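Local structure of ferric vibriobactin ABC transporter, periplasmic ferric vibriobactin-binding protein (Vibrio cholerae, 3R5T) at residues A165-Y170 / A178-Q183; V196-D201 / Q224-T229; R7-A12 / G131-L136. The protein binds iron-loaded vibriobactin in the periplasm and probably hands it to an ABC transporter of the inner membrane for uptake into Vibrio cholerae. One frame throughout, in Å; residues are numbered along the deposited sequence. Where two conformers were deposited one is given.

Contact 1 (A165-Y170 / A178-Q183); sequences ANIVSY and AVAKAQ. With VBN ((4S,5R)-N-{3-[(2,3-dihydroxybenzoyl)amino]propyl}-2-(2,3-dihydroxyphenyl)-N-[3-({[(4S,5R)-2-(2,3-dihydroxyphenyl)-5-met hyl-4,5-dihydro-1,3-oxazol-4-yl]carbonyl}amino)propyl]-5-methyl-4,5-dihydro-1,3-oxazole-4-carboxamide), chain B.
Ile167 lays its branched CB against the methyl of Ala180, Ile167 CB to Ala180 CB 3.6 Å. Its CG2 is a little farther from the same methyl. This close approach lies where the strands 165-169 and 177-180 begin to part, their short segments running at 143°. One direct bond still joins the two residues: Ala180 N gives its hydrogen almost straight (173°) to Ile167 O at 2.8 Å. The return path goes through a water, which accepts from Ile167 N and donates to Ala180 O, so the pairing continues by proxy where the backbones have spread. Val168 and Val179 form a non-hydrogen-bonded pair, and their side chains share one face of the sheet, CG2 to CG2 4.5 Å. In both, CG1 stands anti to the backbone N and lies close to a carbonyl oxygen of the partner strand, Val168 CG1 being 3.6 Å from Ala178 O. Ser169 and Ala178 are the hydrogen-bonded pair, joined by both of their N-H groups, with their CB atoms on the other face. Ser169 OG stands anti to the backbone N (chi1 -178°), which places it beside the siderophore, where it donates to the amide oxygen OAC of VBN at 2.7 Å. The last residue of the strand thus carries a hydroxyl that binds the ligand, in a beta hairpin within the mixed sheet of a class III periplasmic siderophore-binding fold.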
# COMPACT_ATOMS: atom_id res chain seq x y z
N ALA A 165 -13.34 1.87 13.74
CA ALA A 165 -13.56 2.01 12.31
C ALA A 165 -13.17 0.75 11.58
O ALA A 165 -12.25 0.04 11.98
CB ALA A 165 -12.76 3.19 11.75
N ASN A 166 -13.86 0.46 10.47
CA ASN A 166 -13.38 -0.55 9.54
C ASN A 166 -12.92 0.09 8.23
O ASN A 166 -13.20 1.26 7.98
CB ASN A 166 -14.44 -1.64 9.27
CG ASN A 166 -15.79 -1.08 8.98
OD1 ASN A 166 -15.95 -0.20 8.13
ND2 ASN A 166 -16.81 -1.59 9.68
N ILE A 167 -12.18 -0.67 7.44
CA ILE A 167 -11.69 -0.20 6.15
C ILE A 167 -12.14 -1.20 5.12
O ILE A 167 -11.83 -2.40 5.20
CB ILE A 167 -10.15 -0.10 6.13
CG1 ILE A 167 -9.67 0.84 7.24
CG2 ILE A 167 -9.68 0.39 4.76
CD1 ILE A 167 -8.15 0.79 7.46
N VAL A 168 -12.88 -0.73 4.12
CA VAL A 168 -13.55 -1.62 3.19
C VAL A 168 -13.17 -1.33 1.75
O VAL A 168 -13.05 -0.17 1.35
CB VAL A 168 -15.09 -1.46 3.32
CG1 VAL A 168 -15.84 -2.28 2.27
CG2 VAL A 168 -15.56 -1.81 4.73
N SER A 169 -12.98 -2.39 0.97
CA SER A 169 -12.93 -2.31 -0.49
C SER A 169 -14.28 -2.77 -1.02
O SER A 169 -14.62 -3.95 -0.95
CB SER A 169 -11.80 -3.18 -1.03
OG SER A 169 -11.72 -3.07 -2.45
N TYR A 170 -15.06 -1.83 -1.53
CA TYR A 170 -16.46 -2.08 -1.88
C TYR A 170 -16.69 -2.23 -3.36
O TYR A 170 -16.23 -1.40 -4.15
CB TYR A 170 -17.31 -0.93 -1.34
CG TYR A 170 -18.79 -1.02 -1.64
CD1 TYR A 170 -19.61 -1.94 -0.98
CD2 TYR A 170 -19.40 -0.14 -2.53
CE1 TYR A 170 -20.98 -2.00 -1.22
CE2 TYR A 170 -20.78 -0.19 -2.78
CZ TYR A 170 -21.55 -1.13 -2.14
OH TYR A 170 -22.92 -1.17 -2.38
N ALA A 178 -14.20 -6.78 0.21
CA ALA A 178 -13.05 -7.05 1.08
C ALA A 178 -12.94 -6.07 2.23
O ALA A 178 -13.39 -4.92 2.13
CB ALA A 178 -11.75 -7.10 0.28
N VAL A 179 -12.34 -6.53 3.33
CA VAL A 179 -12.21 -5.72 4.53
C VAL A 179 -10.78 -5.81 5.07
O VAL A 179 -10.22 -6.89 5.22
CB VAL A 179 -13.20 -6.19 5.61
CG1 VAL A 179 -13.07 -5.34 6.87
CG2 VAL A 179 -14.65 -6.18 5.09
N ALA A 180 -10.20 -4.66 5.40
CA ALA A 180 -8.80 -4.63 5.85
C ALA A 180 -8.54 -5.42 7.13
O ALA A 180 -9.33 -5.38 8.08
CB ALA A 180 -8.27 -3.18 6.02
N LYS A 181 -7.40 -6.10 7.16
CA LYS A 181 -6.96 -6.89 8.31
C LYS A 181 -5.91 -6.12 9.10
O LYS A 181 -5.31 -5.17 8.59
CB LYS A 181 -6.42 -8.25 7.84
CG LYS A 181 -7.50 -9.14 7.23
CD LYS A 181 -6.93 -10.39 6.58
CE LYS A 181 -6.03 -11.15 7.53
NZ LYS A 181 -5.74 -12.51 6.98
N ALA A 182 -5.72 -6.53 10.36
CA ALA A 182 -4.86 -5.79 11.29
C ALA A 182 -3.44 -5.52 10.81
O ALA A 182 -2.89 -4.47 11.09
CB ALA A 182 -4.83 -6.52 12.63
N GLN A 183 -2.85 -6.47 10.09
CA GLN A 183 -1.47 -6.31 9.64
C GLN A 183 -1.33 -5.51 8.35
O GLN A 183 -0.21 -5.24 7.89
CB GLN A 183 -0.81 -7.69 9.46
CG GLN A 183 -0.78 -8.51 10.73
CD GLN A 183 -0.69 -10.00 10.47
OE1 GLN A 183 -1.15 -10.81 11.28
NE2 GLN A 183 -0.10 -10.36 9.34
C VBN B . -8.78 -7.51 -8.24
N VBN B . -6.30 -7.89 -7.84
O VBN B . -9.09 -8.36 -7.47
CA VBN B . -7.34 -7.38 -8.72
CB VBN B . -7.03 -8.17 -10.05
CAB VBN B . -5.77 0.46 -9.51
OAC VBN B . -11.25 -5.31 -3.81
OAD VBN B . -7.17 -3.54 -11.25
OAF VBN B . -5.29 -6.09 -4.16
OAG VBN B . -3.84 -10.55 -4.06
OAH VBN B . -3.47 -6.81 -6.49
OAI VBN B . -7.55 -6.33 -5.54
OAJ VBN B . -5.28 -8.77 -5.53
OAK VBN B . -5.38 -5.13 -7.44
CAL VBN B . -7.74 -5.02 -1.55
CAM VBN B . -4.04 -12.24 -7.37
CAN VBN B . -1.40 -4.21 -8.16
CAO VBN B . -6.48 -5.34 -2.17
CAP VBN B . -3.70 -12.00 -6.01
CAQ VBN B . -1.73 -5.38 -7.39
CAR VBN B . -8.97 -5.15 -2.28
CAS VBN B . -4.80 -11.32 -8.10
CAT VBN B . -2.42 -3.39 -8.70
CAU VBN B . -11.87 -6.31 -7.49
CAV VBN B . -10.52 -4.70 -10.28
CAW VBN B . -11.59 -6.91 -6.10
CAX VBN B . -10.04 -3.49 -11.12
CAY VBN B . -11.20 -7.03 -8.66
CAZ VBN B . -9.41 -5.70 -9.90
NBB VBN B . -10.31 -6.57 -5.49
NBC VBN B . -9.14 -2.64 -10.35
NBD VBN B . -6.13 -2.86 -8.52
OBF VBN B . -4.49 -1.71 -9.72
CBG VBN B . -10.27 -5.76 -4.29
CBH VBN B . -7.68 -2.78 -10.48
CBJ VBN B . -6.18 -9.28 -8.20
CBK VBN B . -6.47 -5.79 -3.52
CBL VBN B . -4.15 -10.82 -5.38
CBM VBN B . -3.07 -5.68 -7.19
CBN VBN B . -7.63 -5.92 -4.22
CBO VBN B . -4.88 -9.95 -6.08
CBP VBN B . -4.05 -4.88 -7.71
CBQ VBN B . -8.94 -5.59 -3.57
CBR VBN B . -5.20 -10.19 -7.50
CBS VBN B . -3.71 -3.68 -8.48
CBU VBN B . -5.75 -0.98 -10.01
CBW VBN B . -4.84 -2.92 -9.12
CBX VBN B . -6.86 -2.01 -9.46
NBY VBN B . -9.79 -6.70 -8.90
OG1 VBN B . -6.47 -9.47 -9.57
CG2 VBN B . -6.31 -7.45 -11.17
O HOH W 1 -11.12 -3.16 8.87

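Contact 2 (V196-D201 / Q224-T229); sequences VLEEPD and QLQAET
Glu198 starts its reach at CB, which lies 4.1 Å from the methyl of Ala227. From there the chain runs extended, with CG anti to the backbone N (chi1 167°) and CD anti to CA, and this carries the carboxylate straight across to the facing loop. CD comes to rest 3.4 Å from Gln226 N, and the two oxygens divide the work. OE2 takes the N-H of Gln226 at 2.8 Å, on its syn side, close to the carboxylate plane and nearly straight at 170°. OE1 accepts from Ala227 N at 3.0 Å, but this donor stands above the plane, 48° out of it, and the bond is more bent. Beside the oxygens lie apolar groups: Ala227 CB packs 3.2 Å from OE1, and Leu225 CD2 sits 3.9 Å from OE2. OE1 also accepts from Asn166 ND2, so three N-H groups grip this buried carboxylate, which would probably favour its charged form. The whole arrangement is a carboxylate receiving two successive backbone N-H groups, a side-chain to main-chain tie between two connecting segments near the start of strands 165-169 and 229-233, in the lobe built on the mixed sheet of this binding protein.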
# COMPACT_ATOMS: atom_id res chain seq x y z
N VAL A 196 -9.07 3.13 16.10
CA VAL A 196 -9.17 1.77 16.62
C VAL A 196 -9.89 0.94 15.57
O VAL A 196 -11.03 1.25 15.19
CB VAL A 196 -9.92 1.74 17.96
CG1 VAL A 196 -10.02 0.31 18.45
CG2 VAL A 196 -9.22 2.64 19.00
N LEU A 197 -9.23 -0.13 15.13
CA LEU A 197 -9.69 -0.89 13.96
C LEU A 197 -10.52 -2.11 14.30
O LEU A 197 -10.18 -2.86 15.21
CB LEU A 197 -8.50 -1.32 13.09
CG LEU A 197 -7.90 -0.27 12.15
CD1 LEU A 197 -8.95 0.22 11.15
CD2 LEU A 197 -7.33 0.90 12.94
N GLU A 198 -11.62 -2.30 13.56
CA GLU A 198 -12.37 -3.55 13.62
C GLU A 198 -11.71 -4.56 12.68
O GLU A 198 -11.34 -4.23 11.54
CB GLU A 198 -13.83 -3.34 13.22
CG GLU A 198 -14.60 -4.64 12.96
CD GLU A 198 -16.04 -4.39 12.54
OE1 GLU A 198 -16.33 -3.30 12.03
OE2 GLU A 198 -16.89 -5.28 12.75
N GLU A 199 -11.55 -5.79 13.16
CA GLU A 199 -11.02 -6.88 12.35
C GLU A 199 -12.18 -7.70 11.81
O GLU A 199 -13.11 -8.03 12.55
CB GLU A 199 -10.08 -7.77 13.17
CG GLU A 199 -9.53 -9.01 12.45
CD GLU A 199 -8.26 -8.74 11.63
OE1 GLU A 199 -7.63 -9.70 11.15
OE2 GLU A 199 -7.89 -7.57 11.46
N PRO A 200 -12.15 -8.03 10.51
CA PRO A 200 -13.20 -8.91 9.97
C PRO A 200 -13.03 -10.32 10.52
O PRO A 200 -11.91 -10.76 10.76
CB PRO A 200 -12.92 -8.90 8.45
CG PRO A 200 -11.46 -8.58 8.34
CD PRO A 200 -11.11 -7.70 9.52
N ASP A 201 -14.14 -11.02 10.75
CA ASP A 201 -14.08 -12.38 11.26
C ASP A 201 -13.34 -13.27 10.26
O ASP A 201 -13.76 -13.39 9.11
CB ASP A 201 -15.50 -12.90 11.49
CG ASP A 201 -15.55 -14.24 12.21
OD1 ASP A 201 -14.60 -15.04 12.07
OD2 ASP A 201 -16.56 -14.51 12.89
N GLN A 224 -22.59 -7.43 8.60
CA GLN A 224 -22.22 -7.85 9.96
C GLN A 224 -21.15 -6.97 10.59
O GLN A 224 -20.80 -7.16 11.75
CB GLN A 224 -21.78 -9.31 9.95
CG GLN A 224 -22.89 -10.25 9.47
CD GLN A 224 -22.43 -11.70 9.35
OE1 GLN A 224 -21.59 -12.03 8.52
NE2 GLN A 224 -23.01 -12.58 10.16
N LEU A 225 -20.65 -5.99 9.83
CA LEU A 225 -19.63 -5.08 10.37
C LEU A 225 -20.20 -4.23 11.51
O LEU A 225 -21.33 -3.73 11.42
CB LEU A 225 -19.04 -4.22 9.25
CG LEU A 225 -18.24 -5.00 8.21
CD1 LEU A 225 -17.94 -4.13 6.99
CD2 LEU A 225 -16.96 -5.52 8.83
N GLN A 226 -19.44 -4.07 12.59
CA GLN A 226 -19.99 -3.40 13.76
C GLN A 226 -19.46 -1.99 14.01
O GLN A 226 -20.03 -1.24 14.82
CB GLN A 226 -19.80 -4.26 15.01
CG GLN A 226 -20.47 -5.63 14.96
CD GLN A 226 -21.98 -5.59 15.19
OE1 GLN A 226 -22.58 -6.58 15.60
NE2 GLN A 226 -22.59 -4.44 14.93
N ALA A 227 -18.38 -1.62 13.34
CA ALA A 227 -17.76 -0.33 13.63
C ALA A 227 -18.67 0.86 13.31
O ALA A 227 -19.48 0.83 12.37
CB ALA A 227 -16.41 -0.19 12.92
N GLU A 228 -18.50 1.90 14.11
CA GLU A 228 -19.28 3.11 14.02
C GLU A 228 -18.84 4.00 12.86
O GLU A 228 -19.54 4.94 12.49
CB GLU A 228 -19.16 3.90 15.33
CG GLU A 228 -19.71 3.16 16.54
CD GLU A 228 -18.66 2.43 17.38
OE1 GLU A 228 -17.63 1.94 16.85
OE2 GLU A 228 -18.88 2.33 18.61
N THR A 229 -17.67 3.69 12.30
CA THR A 229 -17.11 4.47 11.20
C THR A 229 -16.58 3.51 10.14
O THR A 229 -16.03 2.46 10.46
CB THR A 229 -15.97 5.39 11.70
OG1 THR A 229 -16.52 6.36 12.61
CG2 THR A 229 -15.30 6.11 10.54

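Contact 3 (R7-A12 / G131-L136); sequences RTFQNA and GLATGL. With EDO (1,2-ethanediol), chain E.
Arg7 and Phe9, both leaning toward the end of helix 123-134 from one side of strand 7-10, meet it in different ways. Arg7 brings its guanidinium edge to the helix: Leu132 O lies near the guanidinium plane, 2.9 Å from NH1, and the N-H points at it at 158°. Seen from the carbonyl, the donor is tilted 27° from its plane. CG lies between the backbone N and the carbonyl carbon (chi1 61°), and a bend at chi3 then brings NH1 to the carbonyl of Leu132, with Arg7 CD 3.4 Å from Leu132 O. NH1 forms a salt bridge with Glu137 as well, and Trp5 makes a cation-pi contact with Arg7. Gly135, with positive phi, ends the helix beside NH1. The contact thus fastens the N-terminal antiparallel pair of strands 7-10 and 16-19 to a helix of the lobe that holds the parallel five-stranded sheet. The Phe9 ring meets the next residue of the same last turn: Ala133 CB approaches it obliquely, 3.6 Å from CD1 and almost as near to CE1. Ile114 of strand 113-116 touches both Phe9 and Ala133. On the other side of the Phe9 ring plane from Ala133 CB, a 1,2-ethanediol, probably from the crystallisation liquor, lies between strand and helix: Gln10 N donates to its O2 at 2.8 Å, its O1 donates to Thr8 O, and its C1 rests 3.6 Å from Leu132 CB.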
# COMPACT_ATOMS: atom_id res chain seq x y z
N ARG A 7 26.22 -8.53 0.10
CA ARG A 7 25.38 -8.86 1.24
C ARG A 7 24.27 -9.81 0.81
O ARG A 7 23.94 -9.90 -0.39
CB ARG A 7 24.79 -7.60 1.88
CG ARG A 7 23.91 -6.79 0.95
CD ARG A 7 23.36 -5.54 1.62
NE ARG A 7 24.41 -4.61 2.04
CZ ARG A 7 24.18 -3.47 2.68
NH1 ARG A 7 22.93 -3.10 2.98
NH2 ARG A 7 25.20 -2.69 3.04
N THR A 8 23.71 -10.52 1.77
CA THR A 8 22.66 -11.49 1.53
C THR A 8 21.33 -10.89 1.95
O THR A 8 21.22 -10.29 3.01
CB THR A 8 22.89 -12.77 2.33
OG1 THR A 8 24.06 -13.43 1.85
CG2 THR A 8 21.69 -13.71 2.20
N PHE A 9 20.34 -11.05 1.08
CA PHE A 9 18.98 -10.59 1.33
C PHE A 9 18.08 -11.81 1.51
O PHE A 9 18.10 -12.74 0.68
CB PHE A 9 18.49 -9.75 0.15
CG PHE A 9 17.10 -9.19 0.34
CD1 PHE A 9 16.92 -7.98 1.00
CD2 PHE A 9 15.99 -9.88 -0.11
CE1 PHE A 9 15.64 -7.46 1.18
CE2 PHE A 9 14.71 -9.38 0.08
CZ PHE A 9 14.54 -8.16 0.74
N GLN A 10 17.29 -11.80 2.58
CA GLN A 10 16.33 -12.87 2.83
C GLN A 10 15.00 -12.59 2.15
O GLN A 10 14.30 -11.62 2.47
CB GLN A 10 16.14 -13.08 4.34
CG GLN A 10 17.39 -13.60 5.04
CD GLN A 10 17.22 -13.72 6.54
OE1 GLN A 10 16.61 -12.85 7.18
NE2 GLN A 10 17.76 -14.79 7.12
N ASN A 11 14.67 -13.44 1.17
CA ASN A 11 13.44 -13.31 0.38
C ASN A 11 12.23 -13.86 1.12
O ASN A 11 12.37 -14.69 2.02
CB ASN A 11 13.61 -14.04 -0.96
CG ASN A 11 14.69 -13.43 -1.82
OD1 ASN A 11 14.72 -12.22 -2.04
ND2 ASN A 11 15.61 -14.26 -2.29
N ALA A 12 11.04 -13.41 0.72
CA ALA A 12 9.82 -13.79 1.42
C ALA A 12 9.49 -15.27 1.30
O ALA A 12 8.65 -15.76 2.05
CB ALA A 12 8.63 -12.94 0.94
N GLY A 131 15.54 -0.77 2.18
CA GLY A 131 16.74 -0.04 2.58
C GLY A 131 17.91 -0.98 2.75
O GLY A 131 19.02 -0.68 2.33
N LEU A 132 17.66 -2.13 3.38
CA LEU A 132 18.72 -3.12 3.60
C LEU A 132 19.18 -3.77 2.29
O LEU A 132 20.34 -4.15 2.17
CB LEU A 132 18.26 -4.18 4.62
CG LEU A 132 18.01 -3.63 6.02
CD1 LEU A 132 17.07 -4.51 6.85
CD2 LEU A 132 19.33 -3.44 6.76
N ALA A 133 18.30 -3.87 1.30
CA ALA A 133 18.68 -4.43 0.02
C ALA A 133 19.50 -3.45 -0.82
O ALA A 133 20.29 -3.86 -1.67
CB ALA A 133 17.44 -4.89 -0.78
N THR A 134 19.32 -2.16 -0.58
CA THR A 134 19.87 -1.15 -1.48
C THR A 134 20.98 -0.30 -0.84
O THR A 134 21.55 0.58 -1.50
CB THR A 134 18.78 -0.20 -1.98
OG1 THR A 134 18.12 0.39 -0.85
CG2 THR A 134 17.74 -0.97 -2.79
N GLY A 135 21.26 -0.54 0.43
CA GLY A 135 22.25 0.24 1.15
C GLY A 135 21.75 1.64 1.44
O GLY A 135 22.54 2.57 1.57
N LEU A 136 20.43 1.77 1.56
CA LEU A 136 19.82 3.08 1.77
C LEU A 136 19.19 3.15 3.16
O LEU A 136 18.16 3.80 3.36
CB LEU A 136 18.82 3.40 0.66
CG LEU A 136 19.45 3.49 -0.74
CD1 LEU A 136 18.38 3.68 -1.83
CD2 LEU A 136 20.46 4.63 -0.78
C1 EDO E . 18.47 -7.78 4.48
O1 EDO E . 19.60 -7.90 3.60
C2 EDO E . 17.49 -8.94 4.24
O2 EDO E . 18.01 -10.16 4.76

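How the contacts relate
Contacts 1 and 2 are neighbours in the same lobe, their centres about 8 Å apart, and they touch directly: Ala165 N lies 2.8 Å from Val196 O and Ala165 O lies 2.9 Å from Glu198 N, both probable backbone hydrogen bonds. Strand 165-169 has contact 2 beside its start at Ala165, where the side chain of Leu225 is about 13 Å from the siderophore, and the ligand at its far end, where the side chain of Ser169 is about 8 Å from the iron. Contact 3 lies on the opposite side of the chain's centre, its centre about 30 Å from that of contact 1 and about 36 Å from that of contact 2, in the lobe across the ferric vibriobactin site.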